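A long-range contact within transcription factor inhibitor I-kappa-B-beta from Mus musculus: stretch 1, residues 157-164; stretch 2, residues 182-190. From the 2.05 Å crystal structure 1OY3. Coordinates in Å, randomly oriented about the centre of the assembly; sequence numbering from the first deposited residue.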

# COMPACT_ATOMS: atom_id res chain seq x y z
N ASP C 157 -3.10 2.15 -1.88
CA ASP C 157 -3.08 1.96 -0.43
C ASP C 157 -3.27 3.34 0.20
O ASP C 157 -3.20 3.48 1.42
CB ASP C 157 -1.74 1.39 0.04
CG ASP C 157 -1.40 0.06 -0.58
OD1 ASP C 157 -2.27 -0.83 -0.56
OD2 ASP C 157 -0.26 -0.10 -1.08
N GLY C 158 -3.49 4.34 -0.64
CA GLY C 158 -3.66 5.70 -0.15
C GLY C 158 -2.33 6.31 0.28
O GLY C 158 -2.30 7.30 1.00
N HIS C 159 -1.23 5.72 -0.17
CA HIS C 159 0.11 6.19 0.19
C HIS C 159 0.81 7.00 -0.88
O HIS C 159 0.78 6.65 -2.05
CB HIS C 159 1.03 5.01 0.50
CG HIS C 159 0.69 4.29 1.77
ND1 HIS C 159 1.11 3.01 2.03
CD2 HIS C 159 0.01 4.69 2.87
CE1 HIS C 159 0.72 2.65 3.24
NE2 HIS C 159 0.04 3.66 3.77
N THR C 160 1.43 8.10 -0.46
CA THR C 160 2.21 8.92 -1.37
C THR C 160 3.62 8.38 -1.15
O THR C 160 3.84 7.58 -0.24
CB THR C 160 2.20 10.38 -0.95
OG1 THR C 160 2.85 10.51 0.32
CG2 THR C 160 0.77 10.89 -0.84
N PRO C 161 4.60 8.81 -1.97
CA PRO C 161 5.96 8.30 -1.78
C PRO C 161 6.53 8.49 -0.36
O PRO C 161 7.19 7.59 0.17
CB PRO C 161 6.76 9.06 -2.83
CG PRO C 161 5.77 9.19 -3.95
CD PRO C 161 4.51 9.61 -3.20
N LEU C 162 6.26 9.64 0.25
CA LEU C 162 6.79 9.89 1.60
C LEU C 162 6.31 8.84 2.60
O LEU C 162 7.10 8.32 3.41
CB LEU C 162 6.42 11.30 2.08
CG LEU C 162 7.02 11.66 3.45
CD1 LEU C 162 8.55 11.60 3.40
CD2 LEU C 162 6.56 13.06 3.85
N HIS C 163 5.01 8.56 2.56
CA HIS C 163 4.41 7.55 3.43
C HIS C 163 5.20 6.26 3.30
O HIS C 163 5.57 5.63 4.29
CB HIS C 163 2.97 7.26 3.01
CG HIS C 163 2.03 8.38 3.30
ND1 HIS C 163 0.99 8.70 2.46
CD2 HIS C 163 1.95 9.23 4.35
CE1 HIS C 163 0.31 9.71 2.98
NE2 HIS C 163 0.87 10.05 4.12
N VAL C 164 5.46 5.86 2.06
CA VAL C 164 6.22 4.64 1.80
C VAL C 164 7.63 4.75 2.39
O VAL C 164 8.07 3.85 3.10
CB VAL C 164 6.30 4.35 0.27
CG1 VAL C 164 6.94 2.99 0.01
CG2 VAL C 164 4.90 4.38 -0.33
N ALA C 182 8.22 17.43 -0.69
CA ALA C 182 7.07 16.58 -0.41
C ALA C 182 6.26 17.13 0.77
O ALA C 182 6.81 17.78 1.67
CB ALA C 182 7.52 15.15 -0.12
N ASP C 183 4.96 16.88 0.78
CA ASP C 183 4.09 17.35 1.86
C ASP C 183 4.30 16.49 3.12
O ASP C 183 3.83 15.36 3.20
CB ASP C 183 2.64 17.30 1.40
CG ASP C 183 1.66 17.73 2.47
OD1 ASP C 183 2.08 18.01 3.62
OD2 ASP C 183 0.46 17.78 2.15
N LEU C 184 5.00 17.05 4.11
CA LEU C 184 5.29 16.34 5.36
C LEU C 184 4.11 16.15 6.32
O LEU C 184 4.26 15.53 7.37
CB LEU C 184 6.43 17.04 6.11
CG LEU C 184 7.90 16.78 5.73
CD1 LEU C 184 8.06 16.30 4.29
CD2 LEU C 184 8.67 18.07 5.95
N ASN C 185 2.94 16.68 5.97
CA ASN C 185 1.79 16.55 6.88
C ASN C 185 0.65 15.72 6.30
O ASN C 185 -0.34 15.47 6.99
CB ASN C 185 1.25 17.93 7.25
CG ASN C 185 2.28 18.81 7.91
OD1 ASN C 185 2.96 18.38 8.85
ND2 ASN C 185 2.42 20.04 7.43
N LYS C 186 0.80 15.31 5.05
CA LYS C 186 -0.21 14.53 4.32
C LYS C 186 -0.70 13.27 5.04
O LYS C 186 0.06 12.32 5.22
CB LYS C 186 0.35 14.15 2.94
CG LYS C 186 -0.59 13.32 2.08
CD LYS C 186 -1.87 14.05 1.71
CE LYS C 186 -1.61 15.33 0.92
NZ LYS C 186 -0.93 15.12 -0.40
N PRO C 187 -1.98 13.25 5.43
CA PRO C 187 -2.52 12.08 6.13
C PRO C 187 -2.84 10.95 5.15
O PRO C 187 -3.34 11.21 4.06
CB PRO C 187 -3.82 12.61 6.76
CG PRO C 187 -3.75 14.11 6.60
CD PRO C 187 -2.99 14.30 5.32
N GLU C 188 -2.55 9.70 5.52
CA GLU C 188 -2.93 8.59 4.65
C GLU C 188 -4.42 8.38 5.02
O GLU C 188 -4.82 8.67 6.16
CB GLU C 188 -2.06 7.34 4.89
CG GLU C 188 -2.01 6.78 6.28
CD GLU C 188 -3.36 6.24 6.73
OE1 GLU C 188 -4.07 5.65 5.89
OE2 GLU C 188 -3.69 6.40 7.93
N PRO C 189 -5.24 7.90 4.08
CA PRO C 189 -6.68 7.69 4.31
C PRO C 189 -7.33 6.56 5.11
O PRO C 189 -8.55 6.59 5.26
CB PRO C 189 -7.24 7.76 2.89
CG PRO C 189 -6.16 7.12 2.08
CD PRO C 189 -4.91 7.75 2.65
N THR C 190 -6.61 5.57 5.62
CA THR C 190 -7.34 4.54 6.37
C THR C 190 -7.79 5.07 7.73
O THR C 190 -8.90 4.79 8.17
CB THR C 190 -6.54 3.22 6.56
OG1 THR C 190 -5.31 3.49 7.23
CG2 THR C 190 -6.25 2.57 5.20
O HOH W 1 -2.89 3.59 4.29
O HOH W 2 -2.48 10.09 1.17
O HOH W 3 3.47 13.53 0.92

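The contact buries 410 Å², both sides summed. Leu162 and His163 contribute the most, 69 and 58 Å², ahead of Lys186 and Glu188 at 49 Å² each.

His163 supplies the one direct hydrogen bond between the stretches. His163 NE2 donates to Lys186 O at 2.6 Å with an N-H...acceptor angle of 159°, and the oxygen lies at the ring edge, near its plane, as a good imidazole donor requires. The other ring nitrogen works as an acceptor: Thr160 N donates to His163 ND1 at 3.0 Å and 171°. Thr160 is the N-cap residue, so this bond ties the ring to the start of its own helix. Histidine suits the site because one flat side chain, with chi1 at -70° (m), can accept at one nitrogen and donate at the other. One face of the ring is covered by Glu188, whose CB sits 4.0 Å from the centroid of the His163 ring, 18° off the normal, a CH-pi contact.

The CA-to-CB bond of Leu162 points toward the other stretch, and chi1 t with chi2 p brings CD2 to the turn from Asp183 to Lys186. Leu162 CD2 lies 3.6 Å from Leu184 CD1, an apolar contact, and also 3.6 Å from Asp183 O. Leu184 has its CA-to-CB bond directed away, yet the end of its side chain comes back to meet Leu162.

At the other end, Gly158 packs against Pro189, with Gly158 O 3.1 Å from Pro189 CD. An ideal CB on Gly158 would fall 2.3 Å from Pro189 CG, a clash, and its phi of 75° independently favours glycine.

Waters complete the seam. Water 2 donates to Gly158 O (2.8 Å) and Pro187 O (3.2 Å), while water 1 donates to Asp157 O and Glu188 OE1, both at 2.9 Å, so water 2 bridges two backbone carbonyls, and water 1 bridges a carbonyl and the Glu188 carboxylate.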